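Local coordinates for reticulocyte binding protein (Streptococcus agalactiae COH1, PDB 3FAW), which probably hydrolyses alpha-1,6-glucosidic linkages in pullulan and related alpha-glucans, as the cell-wall-anchored pullulanase SAP, at residues A[72-76]-A[102-106]; A[318-322]-A[349-355]; A[483-488]-A[512-518]; A[521-525]-A[535-539]; A[746-752]-A[808-814]. All blocks are in the same frame, centred on the assembly; numbering follows the deposited sequence.

Contact 1: A[72-76]-A[102-106]; sequences VTDKN and PKQGH
D74 leans its CB on the carbonyl of Q104 and has OD1 gripped by two backbone N-H groups. One comes from N76, with N76 N 2.9 Å from D74 OD1, and reaches the oxygen from above the carboxylate plane. The other is N78 N, further along the turn. CG of D74 sits between the backbone N and the carbonyl carbon (chi1 70°), which curls the carboxylate back over the turn.

Across the contact, K75 is held at both ends. Its backbone N donates to Q104 O at 3.0 Å, nearly straight in line with the C=O bond. Its side chain then runs out fully extended beyond CG, alongside the 103-105 backbone. On the way K75 CG lies 3.3 Å from Q104 O, and K75 CD lies 3.5 Å from G105 O. The chain ends with NZ on K103 O at 3.1 Å. One lysine therefore serves two carbonyls of the same loop.

The amide of Q104 lies beside the carboxylate of D74, pointing the same way, with the two planes 35° apart. The peptide bond before H106 is cis, and the H106 side chain packs on T117 and T118 of strand 114-120.

The contact lies at the surface of the N-terminal mixed beta sheet. It ties the loop before strand 108-111 to the Asx turn at D74 that ends strand 71-73.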
# COMPACT_ATOMS: atom_id res chain seq x y z
N VAL A 72 -19.33 -4.18 -44.84
CA VAL A 72 -18.47 -3.29 -44.07
C VAL A 72 -18.25 -1.99 -44.84
O VAL A 72 -17.97 -2.03 -46.04
CB VAL A 72 -17.10 -3.93 -43.81
CG1 VAL A 72 -16.20 -2.99 -43.01
CG2 VAL A 72 -17.26 -5.26 -43.09
N THR A 73 -18.38 -0.86 -44.16
CA THR A 73 -18.09 0.44 -44.77
C THR A 73 -17.18 1.28 -43.87
O THR A 73 -17.06 1.01 -42.67
CB THR A 73 -19.38 1.23 -45.10
OG1 THR A 73 -20.11 1.50 -43.90
CG2 THR A 73 -20.26 0.44 -46.07
N ASP A 74 -16.54 2.28 -44.47
CA ASP A 74 -15.60 3.14 -43.75
C ASP A 74 -16.31 4.37 -43.16
O ASP A 74 -17.54 4.47 -43.23
CB ASP A 74 -14.43 3.55 -44.67
CG ASP A 74 -14.84 4.50 -45.79
OD1 ASP A 74 -15.99 4.98 -45.82
OD2 ASP A 74 -13.98 4.77 -46.66
N LYS A 75 -15.54 5.29 -42.60
CA LYS A 75 -16.08 6.49 -41.94
C LYS A 75 -16.93 7.39 -42.86
O LYS A 75 -17.78 8.14 -42.37
CB LYS A 75 -14.94 7.32 -41.32
CG LYS A 75 -14.00 7.98 -42.32
CD LYS A 75 -12.88 8.73 -41.61
CE LYS A 75 -12.03 9.52 -42.60
NZ LYS A 75 -10.86 10.17 -41.93
N ASN A 76 -16.68 7.32 -44.17
CA ASN A 76 -17.44 8.09 -45.15
C ASN A 76 -18.48 7.25 -45.90
O ASN A 76 -18.91 7.62 -47.00
CB ASN A 76 -16.48 8.76 -46.14
CG ASN A 76 -15.53 9.73 -45.47
OD1 ASN A 76 -15.85 10.33 -44.44
ND2 ASN A 76 -14.34 9.89 -46.05
N PRO A 102 -6.84 2.17 -40.22
CA PRO A 102 -7.45 2.91 -39.11
C PRO A 102 -7.65 4.41 -39.37
O PRO A 102 -8.46 5.04 -38.70
CB PRO A 102 -6.48 2.67 -37.94
CG PRO A 102 -5.21 2.24 -38.55
CD PRO A 102 -5.55 1.56 -39.84
N LYS A 103 -6.92 4.96 -40.33
CA LYS A 103 -7.08 6.36 -40.73
C LYS A 103 -8.42 6.61 -41.45
O LYS A 103 -8.93 7.73 -41.46
CB LYS A 103 -5.91 6.81 -41.61
CG LYS A 103 -4.57 6.82 -40.88
CD LYS A 103 -3.44 7.32 -41.77
CE LYS A 103 -2.19 7.65 -40.97
NZ LYS A 103 -1.60 6.46 -40.31
N GLN A 104 -8.97 5.56 -42.05
CA GLN A 104 -10.30 5.60 -42.68
C GLN A 104 -11.38 5.07 -41.73
O GLN A 104 -12.55 4.99 -42.10
CB GLN A 104 -10.31 4.76 -43.96
CG GLN A 104 -9.25 5.15 -44.99
CD GLN A 104 -9.45 6.54 -45.56
OE1 GLN A 104 -10.57 7.01 -45.71
NE2 GLN A 104 -8.34 7.20 -45.90
N GLY A 105 -10.97 4.71 -40.51
CA GLY A 105 -11.89 4.16 -39.50
C GLY A 105 -12.58 5.29 -38.75
O GLY A 105 -12.26 6.46 -38.98
N HIS A 106 -13.51 4.98 -37.85
CA HIS A 106 -13.92 3.61 -37.52
C HIS A 106 -14.84 3.04 -38.59
O HIS A 106 -15.46 3.78 -39.35
CB HIS A 106 -14.66 3.59 -36.18
CG HIS A 106 -13.82 4.04 -35.02
ND1 HIS A 106 -14.07 5.20 -34.33
CD2 HIS A 106 -12.73 3.48 -34.44
CE1 HIS A 106 -13.18 5.33 -33.36
NE2 HIS A 106 -12.36 4.30 -33.41

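Contact 2: A[318-322]-A[349-355]; sequences VLSYF and QSYFALS
The two segments are loop backbones that meet in a single beta bridge, L319 with L354, whose CA atoms are 4.1 Å apart. Both belong to the long excursion between strand 312-315 and helix 367-381 of the catalytic TIM barrel. S355 N donates to V318 O at 2.8 Å, and S320 N donates to A353 O at 2.9 Å. Further on, S320 O takes two donors from the same face of its plane, Q349 N at 2.8 Å and S350 N at 3.3 Å. The 349-355 segment thus wraps round S320. Its bend is held from within by an ST motif, where S350 OG accepts from A353 N.

Q349 supports the grip with its side chain. CG is anti to the backbone N (chi1 180°) and the chain is extended, which brings the amide alongside S320. Q349 NE2 donates to S320 OG at 3.0 Å, with the hydroxyl oxygen in the amide plane. Its OE1 is taken by A239 N and lies by F322 CD1.

L319 pushes CD2 against the backbone of the bend, 3.4 Å from Y351 O. V318 CG2 and L354 CD2 lie side by side and share L372 of helix 367-381.

The hydroxyl of Y321 bonds Y358 OH. A water sits over the centre of the Y321 ring; it accepts from Y321 N and from S355 OG, the latter at 2.7 Å.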
# COMPACT_ATOMS: atom_id res chain seq x y z
N VAL A 318 0.63 9.37 0.60
CA VAL A 318 0.90 10.81 0.57
C VAL A 318 0.56 11.42 -0.79
O VAL A 318 0.52 12.65 -0.93
CB VAL A 318 2.37 11.14 0.96
CG1 VAL A 318 2.69 10.63 2.36
CG2 VAL A 318 3.35 10.58 -0.06
N LEU A 319 0.30 10.59 -1.80
CA LEU A 319 -0.18 11.08 -3.09
C LEU A 319 -1.64 11.53 -2.99
O LEU A 319 -2.36 11.10 -2.09
CB LEU A 319 0.00 10.04 -4.19
CG LEU A 319 1.48 9.83 -4.55
CD1 LEU A 319 1.73 8.40 -4.97
CD2 LEU A 319 1.95 10.80 -5.63
N SER A 320 -2.05 12.41 -3.90
CA SER A 320 -3.35 13.06 -3.81
C SER A 320 -4.49 12.06 -3.76
O SER A 320 -4.59 11.18 -4.60
CB SER A 320 -3.58 14.01 -4.99
OG SER A 320 -4.89 14.57 -4.94
N TYR A 321 -5.34 12.20 -2.74
CA TYR A 321 -6.57 11.42 -2.62
C TYR A 321 -7.79 12.34 -2.65
O TYR A 321 -7.68 13.54 -2.36
CB TYR A 321 -6.57 10.54 -1.37
CG TYR A 321 -6.21 11.23 -0.06
CD1 TYR A 321 -7.20 11.82 0.73
CD2 TYR A 321 -4.90 11.25 0.41
CE1 TYR A 321 -6.89 12.43 1.94
CE2 TYR A 321 -4.58 11.85 1.63
CZ TYR A 321 -5.58 12.44 2.39
OH TYR A 321 -5.27 13.04 3.59
N PHE A 322 -8.93 11.77 -3.01
CA PHE A 322 -10.09 12.54 -3.48
C PHE A 322 -10.98 13.09 -2.37
O PHE A 322 -11.26 14.29 -2.32
CB PHE A 322 -10.92 11.67 -4.45
CG PHE A 322 -12.02 12.42 -5.16
CD1 PHE A 322 -11.78 13.04 -6.38
CD2 PHE A 322 -13.30 12.49 -4.61
CE1 PHE A 322 -12.80 13.73 -7.04
CE2 PHE A 322 -14.32 13.17 -5.27
CZ PHE A 322 -14.07 13.79 -6.48
N GLN A 349 -6.45 10.07 -6.42
CA GLN A 349 -6.73 11.07 -7.45
C GLN A 349 -5.53 11.24 -8.40
O GLN A 349 -5.72 11.35 -9.62
CB GLN A 349 -7.09 12.40 -6.80
CG GLN A 349 -7.40 13.50 -7.79
CD GLN A 349 -8.03 14.71 -7.14
OE1 GLN A 349 -9.08 15.21 -7.76
NE2 GLN A 349 -7.58 15.18 -6.10
N SER A 350 -4.32 11.26 -7.85
CA SER A 350 -3.10 11.37 -8.66
C SER A 350 -2.05 10.36 -8.21
O SER A 350 -2.01 9.96 -7.05
CB SER A 350 -2.52 12.79 -8.60
OG SER A 350 -1.40 12.94 -9.47
N TYR A 351 -1.19 9.96 -9.16
CA TYR A 351 -0.09 9.03 -8.89
C TYR A 351 1.28 9.71 -8.92
O TYR A 351 2.28 9.09 -8.59
CB TYR A 351 -0.14 7.85 -9.86
CG TYR A 351 -1.34 6.95 -9.64
CD1 TYR A 351 -1.58 6.38 -8.39
CD2 TYR A 351 -2.25 6.69 -10.66
CE1 TYR A 351 -2.67 5.57 -8.17
CE2 TYR A 351 -3.36 5.87 -10.45
CZ TYR A 351 -3.56 5.31 -9.19
OH TYR A 351 -4.65 4.50 -8.96
N PHE A 352 1.30 10.99 -9.30
CA PHE A 352 2.51 11.82 -9.32
C PHE A 352 2.42 12.99 -8.34
O PHE A 352 3.41 13.35 -7.71
CB PHE A 352 2.74 12.41 -10.71
CG PHE A 352 3.12 11.40 -11.76
CD1 PHE A 352 4.44 11.22 -12.11
CD2 PHE A 352 2.14 10.67 -12.41
CE1 PHE A 352 4.80 10.30 -13.10
CE2 PHE A 352 2.48 9.74 -13.39
CZ PHE A 352 3.81 9.56 -13.73
N ALA A 353 1.24 13.61 -8.27
CA ALA A 353 1.03 14.80 -7.46
C ALA A 353 0.70 14.47 -6.00
O ALA A 353 -0.20 13.66 -5.72
CB ALA A 353 -0.07 15.66 -8.07
N LEU A 354 1.42 15.11 -5.08
CA LEU A 354 1.25 14.90 -3.64
C LEU A 354 -0.05 15.50 -3.14
O LEU A 354 -0.58 16.44 -3.74
CB LEU A 354 2.41 15.53 -2.86
CG LEU A 354 3.81 14.95 -3.11
CD1 LEU A 354 4.89 15.76 -2.40
CD2 LEU A 354 3.87 13.49 -2.70
N SER A 355 -0.55 14.96 -2.04
CA SER A 355 -1.71 15.52 -1.36
C SER A 355 -1.33 16.86 -0.73
O SER A 355 -0.20 17.04 -0.25
CB SER A 355 -2.19 14.55 -0.27
OG SER A 355 -3.30 15.09 0.44
O HOH W 1 -5.51 14.79 -1.05

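Contact 3: A[483-488]-A[512-518]; sequences MIGEGW and TVGVFSD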
# COMPACT_ATOMS: atom_id res chain seq x y z
N MET A 483 10.93 -3.46 -2.07
CA MET A 483 9.49 -3.34 -2.29
C MET A 483 8.74 -4.44 -1.57
O MET A 483 9.22 -5.57 -1.45
CB MET A 483 9.16 -3.38 -3.79
CG MET A 483 9.50 -2.09 -4.53
SD MET A 483 9.19 -2.18 -6.30
CE MET A 483 9.46 -0.47 -6.78
N ILE A 484 7.56 -4.09 -1.07
CA ILE A 484 6.65 -5.04 -0.45
C ILE A 484 5.21 -4.74 -0.89
O ILE A 484 4.95 -3.69 -1.49
CB ILE A 484 6.76 -5.02 1.09
CG1 ILE A 484 6.24 -3.69 1.65
CG2 ILE A 484 8.20 -5.23 1.53
CD1 ILE A 484 6.22 -3.62 3.16
N GLY A 485 4.29 -5.64 -0.61
CA GLY A 485 2.88 -5.39 -0.91
C GLY A 485 1.93 -6.43 -0.39
O GLY A 485 2.33 -7.53 -0.02
N GLU A 486 0.65 -6.08 -0.35
CA GLU A 486 -0.40 -7.04 -0.04
C GLU A 486 -0.58 -7.99 -1.22
O GLU A 486 -1.14 -7.61 -2.25
CB GLU A 486 -1.72 -6.33 0.22
CG GLU A 486 -1.75 -5.49 1.48
CD GLU A 486 -3.08 -4.79 1.65
OE1 GLU A 486 -3.55 -4.14 0.68
OE2 GLU A 486 -3.66 -4.91 2.75
N GLY A 487 -0.12 -9.22 -1.06
CA GLY A 487 -0.24 -10.24 -2.10
C GLY A 487 -1.47 -11.11 -1.96
O GLY A 487 -1.40 -12.32 -2.19
N TRP A 488 -2.61 -10.52 -1.60
CA TRP A 488 -3.85 -11.28 -1.47
C TRP A 488 -4.29 -11.74 -2.86
O TRP A 488 -4.06 -11.05 -3.85
CB TRP A 488 -4.97 -10.47 -0.81
CG TRP A 488 -4.58 -9.67 0.41
CD1 TRP A 488 -4.96 -8.39 0.70
CD2 TRP A 488 -3.74 -10.09 1.50
NE1 TRP A 488 -4.41 -7.99 1.89
CE2 TRP A 488 -3.66 -9.01 2.40
CE3 TRP A 488 -3.04 -11.27 1.80
CZ2 TRP A 488 -2.91 -9.07 3.59
CZ3 TRP A 488 -2.30 -11.33 2.98
CH2 TRP A 488 -2.24 -10.23 3.85
N THR A 512 12.08 -10.53 -5.76
CA THR A 512 12.07 -9.07 -5.91
C THR A 512 11.22 -8.42 -4.81
O THR A 512 11.76 -7.80 -3.89
CB THR A 512 11.54 -8.66 -7.30
OG1 THR A 512 10.23 -9.21 -7.51
CG2 THR A 512 12.47 -9.16 -8.40
N VAL A 513 9.91 -8.58 -4.90
CA VAL A 513 8.98 -7.95 -3.96
C VAL A 513 8.51 -8.97 -2.92
O VAL A 513 8.16 -10.10 -3.27
CB VAL A 513 7.76 -7.37 -4.70
CG1 VAL A 513 6.80 -6.72 -3.73
CG2 VAL A 513 8.21 -6.38 -5.77
N GLY A 514 8.51 -8.57 -1.65
CA GLY A 514 8.02 -9.42 -0.54
C GLY A 514 6.55 -9.16 -0.23
O GLY A 514 6.04 -8.07 -0.45
N VAL A 515 5.86 -10.17 0.29
CA VAL A 515 4.43 -10.04 0.61
C VAL A 515 4.14 -10.28 2.09
O VAL A 515 4.84 -11.05 2.76
CB VAL A 515 3.55 -11.00 -0.23
CG1 VAL A 515 3.70 -10.70 -1.72
CG2 VAL A 515 3.89 -12.45 0.09
N PHE A 516 3.09 -9.63 2.58
CA PHE A 516 2.65 -9.80 3.96
C PHE A 516 2.24 -11.23 4.25
O PHE A 516 1.55 -11.86 3.44
CB PHE A 516 1.49 -8.84 4.28
CG PHE A 516 1.93 -7.43 4.49
CD1 PHE A 516 2.34 -7.00 5.74
CD2 PHE A 516 1.96 -6.53 3.43
CE1 PHE A 516 2.77 -5.69 5.94
CE2 PHE A 516 2.39 -5.22 3.62
CZ PHE A 516 2.79 -4.80 4.87
N SER A 517 2.68 -11.75 5.39
CA SER A 517 2.33 -13.09 5.82
C SER A 517 1.11 -13.09 6.74
O SER A 517 1.22 -12.93 7.95
CB SER A 517 3.52 -13.76 6.52
OG SER A 517 3.20 -15.09 6.89
N ASP A 518 -0.06 -13.29 6.14
CA ASP A 518 -1.30 -13.42 6.92
C ASP A 518 -1.32 -14.69 7.79
O ASP A 518 -2.03 -14.74 8.80
CB ASP A 518 -2.55 -13.33 6.03
CG ASP A 518 -2.52 -14.27 4.83
OD1 ASP A 518 -1.43 -14.70 4.39
OD2 ASP A 518 -3.61 -14.57 4.29
O HOH W 2 12.56 -6.03 -2.23
O HOH W 3 0.21 -10.61 1.32
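Strands 482-485 and 513-516 are neighbours in the parallel eight-stranded TIM barrel, the catalytic fold of the alpha-amylase family. I484 pairs with G514 and G485 with V515. G514 N donates to M483 O at 3.1 Å, and G485 N donates to G514 O at 3.0 Å. The next bond, F516 N to G485 O, is weak at 3.4 Å.

On one side of the sheet lie the side chains of M483, V513 and V515. M483 CB touches V513 CG2 at 3.7 Å, while the rest of the methionine runs out towards helix 464-477. V515 CG1 packs on G487 CA.

I484 points to the other side. There its CD1 crosses F516 at an angle and meets CZ at 4.0 Å. The F516 ring also turns its edge to G485 O and E486 N. Y569 and F616 meet the same ring edge-to-face.

Past the strand ends, at the barrel mouth where this family keeps its active site, W488 takes over. Its CZ3 lies 3.5 Å from D518 CG, with ring and carboxylate planes 51° apart, and its CH2 lies by F516 CB. D518 OD1 is held by N557 and Q504. W488 NE1 reaches E486 OE2 weakly, whereas E486 OE1 accepts from M458 N. One face of the indole carries E486 CB and a water. That water accepts from G487 N and donates to F516 O, both at 2.8 Å.

Contact 4: A[521-525]-A[535-539]; sequences RNSLK and AFITG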
# COMPACT_ATOMS: atom_id res chain seq x y z
N ARG A 521 0.36 -13.87 11.11
CA ARG A 521 -0.62 -12.98 11.76
C ARG A 521 -1.72 -13.81 12.43
O ARG A 521 -1.90 -13.75 13.64
CB ARG A 521 -1.21 -12.01 10.74
CG ARG A 521 -2.30 -11.07 11.28
CD ARG A 521 -3.08 -10.42 10.13
NE ARG A 521 -4.06 -11.33 9.55
CZ ARG A 521 -4.69 -11.14 8.38
NH1 ARG A 521 -4.44 -10.07 7.64
NH2 ARG A 521 -5.57 -12.03 7.94
N ASN A 522 -2.43 -14.60 11.62
CA ASN A 522 -3.54 -15.43 12.10
C ASN A 522 -3.15 -16.39 13.21
O ASN A 522 -3.82 -16.47 14.24
CB ASN A 522 -4.16 -16.23 10.95
CG ASN A 522 -4.93 -15.37 9.97
OD1 ASN A 522 -5.10 -14.18 10.18
ND2 ASN A 522 -5.40 -15.99 8.89
N SER A 523 -2.05 -17.12 12.99
CA SER A 523 -1.60 -18.13 13.95
C SER A 523 -1.25 -17.53 15.32
O SER A 523 -1.55 -18.14 16.35
CB SER A 523 -0.39 -18.88 13.39
OG SER A 523 -0.73 -19.59 12.21
N LEU A 524 -0.64 -16.35 15.32
CA LEU A 524 -0.23 -15.70 16.58
C LEU A 524 -1.35 -14.95 17.31
O LEU A 524 -1.43 -15.02 18.53
CB LEU A 524 0.95 -14.75 16.34
CG LEU A 524 2.29 -15.37 15.92
CD1 LEU A 524 3.41 -14.34 16.07
CD2 LEU A 524 2.61 -16.63 16.71
N LYS A 525 -2.19 -14.22 16.57
CA LYS A 525 -3.20 -13.35 17.22
C LYS A 525 -4.51 -13.15 16.44
O LYS A 525 -5.24 -12.19 16.69
CB LYS A 525 -2.58 -11.99 17.57
CG LYS A 525 -1.70 -11.36 16.49
CD LYS A 525 -2.47 -10.99 15.22
CE LYS A 525 -3.45 -9.84 15.44
NZ LYS A 525 -3.98 -9.32 14.16
N ALA A 535 -5.66 -17.45 19.69
CA ALA A 535 -4.53 -17.98 18.93
C ALA A 535 -3.33 -18.10 19.87
O ALA A 535 -3.51 -18.15 21.08
CB ALA A 535 -4.23 -17.07 17.74
N PHE A 536 -2.11 -18.15 19.32
CA PHE A 536 -0.93 -18.50 20.13
C PHE A 536 -0.73 -17.62 21.38
O PHE A 536 -0.53 -18.14 22.47
CB PHE A 536 0.35 -18.48 19.29
CG PHE A 536 1.52 -19.16 19.96
CD1 PHE A 536 1.61 -20.55 19.99
CD2 PHE A 536 2.52 -18.41 20.57
CE1 PHE A 536 2.67 -21.18 20.61
CE2 PHE A 536 3.60 -19.04 21.19
CZ PHE A 536 3.67 -20.42 21.21
N ILE A 537 -0.77 -16.30 21.21
CA ILE A 537 -0.55 -15.38 22.34
C ILE A 537 -1.85 -14.97 23.06
O ILE A 537 -1.80 -14.14 23.97
CB ILE A 537 0.25 -14.10 21.92
CG1 ILE A 537 -0.63 -13.12 21.11
CG2 ILE A 537 1.51 -14.50 21.15
CD1 ILE A 537 0.13 -11.92 20.56
N THR A 538 -2.98 -15.54 22.66
CA THR A 538 -4.28 -15.21 23.26
C THR A 538 -5.06 -16.45 23.73
O THR A 538 -6.29 -16.47 23.73
CB THR A 538 -5.16 -14.40 22.27
OG1 THR A 538 -5.26 -15.10 21.02
CG2 THR A 538 -4.55 -13.02 22.02
N GLY A 539 -4.32 -17.48 24.14
CA GLY A 539 -4.91 -18.66 24.79
C GLY A 539 -5.46 -19.77 23.91
O GLY A 539 -6.13 -20.67 24.40
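Backbone hydrogen bonds carry the contact. F536 N donates to S523 O at 3.0 Å, and I537 N donates to L524 O, also at 3.0 Å and almost straight (174°). Both donors lie in the carbonyl planes. Two successive carbonyls of helix 518-525 thus each take an N-H from the loop.

Van der Waals contact fills in round these bonds. The methyl of A535 points straight at the helix, with its CB 3.2 Å from S523 O. L524 CD2 and F536 CB lie side by side at 3.9 Å, and both residues also reach M607 of helix 590-609. I537 CG1 lies past the oxygen end of the L524 carbonyl, 3.3 Å from L524 O. With chi1 at 75°, this branch is tucked over its own backbone, flanked by N and C. I537 CD1 then rests on K525 CB.

Hydrogen bonds within each segment steady the two partners. A535 N donates to T538 OG1 at 2.7 Å, while T538 N donates back to A535 O, so residues 535-538 form a tight turn. On the helix, NE and NH2 of R521 both reach OD1 of N522, and R521 NH1 goes on to Y569 OH.

Helices 544-551, 578-586 and 590-609 pack round the contact. It fastens the helix that follows barrel strand 513-516 to the loop leading on to strand 542-543, beside the TIM barrel of the catalytic domain.

Contact 5: A[746-752]-A[808-814]; sequences GDIYAVF and AIVIKVG
K812 lies along the ring of Y749 and covers one face of it. Its CG sits over the ring as a CH-pi contact, 4.1 Å from the centroid and 27° off the normal. The lysine sets out with CG pointing opposite to its backbone N (chi1 178°) and stays extended, which makes it run the same way as the tyrosine. K812 CE passes 3.6 Å from Y749 OH. D747 crosses the tip at a slant. The charged atoms, D747 OD2 and K812 NZ, stay 4.1 Å apart, too far for a salt bridge.

Further along the same side, V751 and V810 lie side by side. V810 CG2 fits against the fork of V751, touching CG1 at 4.0 Å and CG2 a little further off. I777 of strand 775-778 packs on both V810 and Y749.

These strands, 748-754 and 807-813, are antiparallel neighbours in the sheet of the C-terminal domain. Six backbone hydrogen bonds join three pairs, I748 with V813, A750 with I811 and F752 with I809. The shortest is F752 N to I809 O at 2.7 Å.

The opposite side of the sheet bears those same six side chains. A750 is the low point, flanked by the bulkier I748 and F752. I811, its partner, tilts towards the phenylalanine, and its CD1 meets F752 CE2 at 4.0 Å. The F752 ring turns its edge to the backbone, with CD2 3.4 Å from I809 O. L801 and I803 of strand 800-803 press on F752. At the far end I748 and V813 meet CB to CB at 4.3 Å.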
# COMPACT_ATOMS: atom_id res chain seq x y z
N GLY A 746 28.84 -17.65 14.97
CA GLY A 746 28.47 -18.85 15.73
C GLY A 746 28.75 -18.73 17.24
O GLY A 746 28.96 -19.75 17.91
N ASP A 747 28.59 -17.53 17.83
CA ASP A 747 27.34 -17.14 18.60
C ASP A 747 25.98 -17.82 18.40
O ASP A 747 25.43 -17.84 17.30
CB ASP A 747 27.18 -15.62 18.63
CG ASP A 747 28.40 -14.91 19.19
OD1 ASP A 747 29.41 -15.59 19.48
OD2 ASP A 747 28.36 -13.67 19.33
N ILE A 748 25.45 -18.34 19.51
CA ILE A 748 24.16 -19.04 19.56
C ILE A 748 23.11 -18.23 20.33
O ILE A 748 23.40 -17.71 21.41
CB ILE A 748 24.31 -20.44 20.24
CG1 ILE A 748 25.19 -21.36 19.40
CG2 ILE A 748 22.94 -21.08 20.47
CD1 ILE A 748 25.69 -22.60 20.15
N TYR A 749 21.90 -18.14 19.78
CA TYR A 749 20.77 -17.46 20.43
C TYR A 749 19.56 -18.39 20.54
O TYR A 749 19.14 -18.97 19.53
CB TYR A 749 20.38 -16.20 19.65
CG TYR A 749 21.42 -15.11 19.66
CD1 TYR A 749 21.33 -14.04 20.55
CD2 TYR A 749 22.50 -15.14 18.78
CE1 TYR A 749 22.30 -13.03 20.56
CE2 TYR A 749 23.46 -14.14 18.78
CZ TYR A 749 23.36 -13.09 19.67
OH TYR A 749 24.32 -12.09 19.68
N ALA A 750 19.00 -18.52 21.74
CA ALA A 750 17.81 -19.35 21.96
C ALA A 750 16.65 -18.50 22.49
O ALA A 750 16.81 -17.79 23.48
CB ALA A 750 18.11 -20.48 22.94
N VAL A 751 15.50 -18.60 21.82
CA VAL A 751 14.30 -17.84 22.18
C VAL A 751 13.23 -18.77 22.77
O VAL A 751 12.88 -19.78 22.16
CB VAL A 751 13.68 -17.14 20.95
CG1 VAL A 751 12.52 -16.22 21.37
CG2 VAL A 751 14.75 -16.34 20.19
N PHE A 752 12.73 -18.42 23.95
CA PHE A 752 11.68 -19.18 24.64
C PHE A 752 10.45 -18.29 24.83
O PHE A 752 10.57 -17.19 25.36
CB PHE A 752 12.16 -19.64 26.01
CG PHE A 752 13.41 -20.49 25.97
CD1 PHE A 752 13.32 -21.88 25.98
CD2 PHE A 752 14.67 -19.90 25.96
CE1 PHE A 752 14.46 -22.66 25.95
CE2 PHE A 752 15.81 -20.68 25.93
CZ PHE A 752 15.71 -22.06 25.93
N ALA A 808 8.67 -14.20 27.98
CA ALA A 808 9.63 -14.51 26.92
C ALA A 808 11.04 -14.46 27.48
O ALA A 808 11.40 -13.50 28.17
CB ALA A 808 9.47 -13.53 25.76
N ILE A 809 11.84 -15.49 27.20
CA ILE A 809 13.24 -15.53 27.61
C ILE A 809 14.16 -15.74 26.40
O ILE A 809 13.93 -16.64 25.60
CB ILE A 809 13.52 -16.65 28.64
CG1 ILE A 809 12.53 -16.59 29.81
CG2 ILE A 809 14.94 -16.53 29.18
CD1 ILE A 809 12.67 -15.37 30.68
N VAL A 810 15.20 -14.92 26.28
CA VAL A 810 16.23 -15.14 25.25
C VAL A 810 17.58 -15.32 25.92
O VAL A 810 18.00 -14.49 26.74
CB VAL A 810 16.31 -14.00 24.21
CG1 VAL A 810 17.42 -14.28 23.20
CG2 VAL A 810 14.97 -13.83 23.49
N ILE A 811 18.26 -16.42 25.58
CA ILE A 811 19.60 -16.72 26.09
C ILE A 811 20.62 -16.64 24.95
O ILE A 811 20.33 -17.06 23.83
CB ILE A 811 19.67 -18.12 26.73
CG1 ILE A 811 18.60 -18.27 27.82
CG2 ILE A 811 21.04 -18.36 27.34
CD1 ILE A 811 18.62 -19.62 28.53
N LYS A 812 21.80 -16.10 25.25
CA LYS A 812 22.92 -16.06 24.31
C LYS A 812 24.10 -16.85 24.86
O LYS A 812 24.48 -16.69 26.03
CB LYS A 812 23.36 -14.61 24.08
CG LYS A 812 24.55 -14.44 23.14
CD LYS A 812 25.22 -13.09 23.32
CE LYS A 812 26.45 -12.95 22.44
NZ LYS A 812 27.15 -11.65 22.67
N VAL A 813 24.68 -17.71 24.02
CA VAL A 813 25.94 -18.39 24.34
C VAL A 813 27.03 -17.89 23.39
O VAL A 813 27.01 -18.20 22.19
CB VAL A 813 25.80 -19.92 24.22
CG1 VAL A 813 27.13 -20.61 24.52
CG2 VAL A 813 24.71 -20.42 25.17
N GLY A 814 27.96 -17.11 23.92
CA GLY A 814 29.10 -16.61 23.15
C GLY A 814 30.16 -17.67 22.94
O GLY A 814 30.40 -18.11 21.81
O HOH W 4 28.48 -20.10 20.79

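In the fold
The five contacts follow one another along an elongated chain. Contact 1, in the N-terminal beta domain, and contact 5, in the C-terminal one, lie on opposite sides of the chain's centre, 76 Å apart between centres. Contacts 2, 3 and 4 belong to the barrel region between them. Contacts 2 and 3 come within about 12 Å at their nearest atoms. Each is near a bound calcium ion, about 7 Å from the side chain of Y321 and about 8 Å from that of T512. Contact 4 continues directly from contact 3, since helix 518-525 follows strand 513-516. Contacts 4 and 5 approach to about 8 Å, and A755 packs on F536, linking barrel and C-terminal domain.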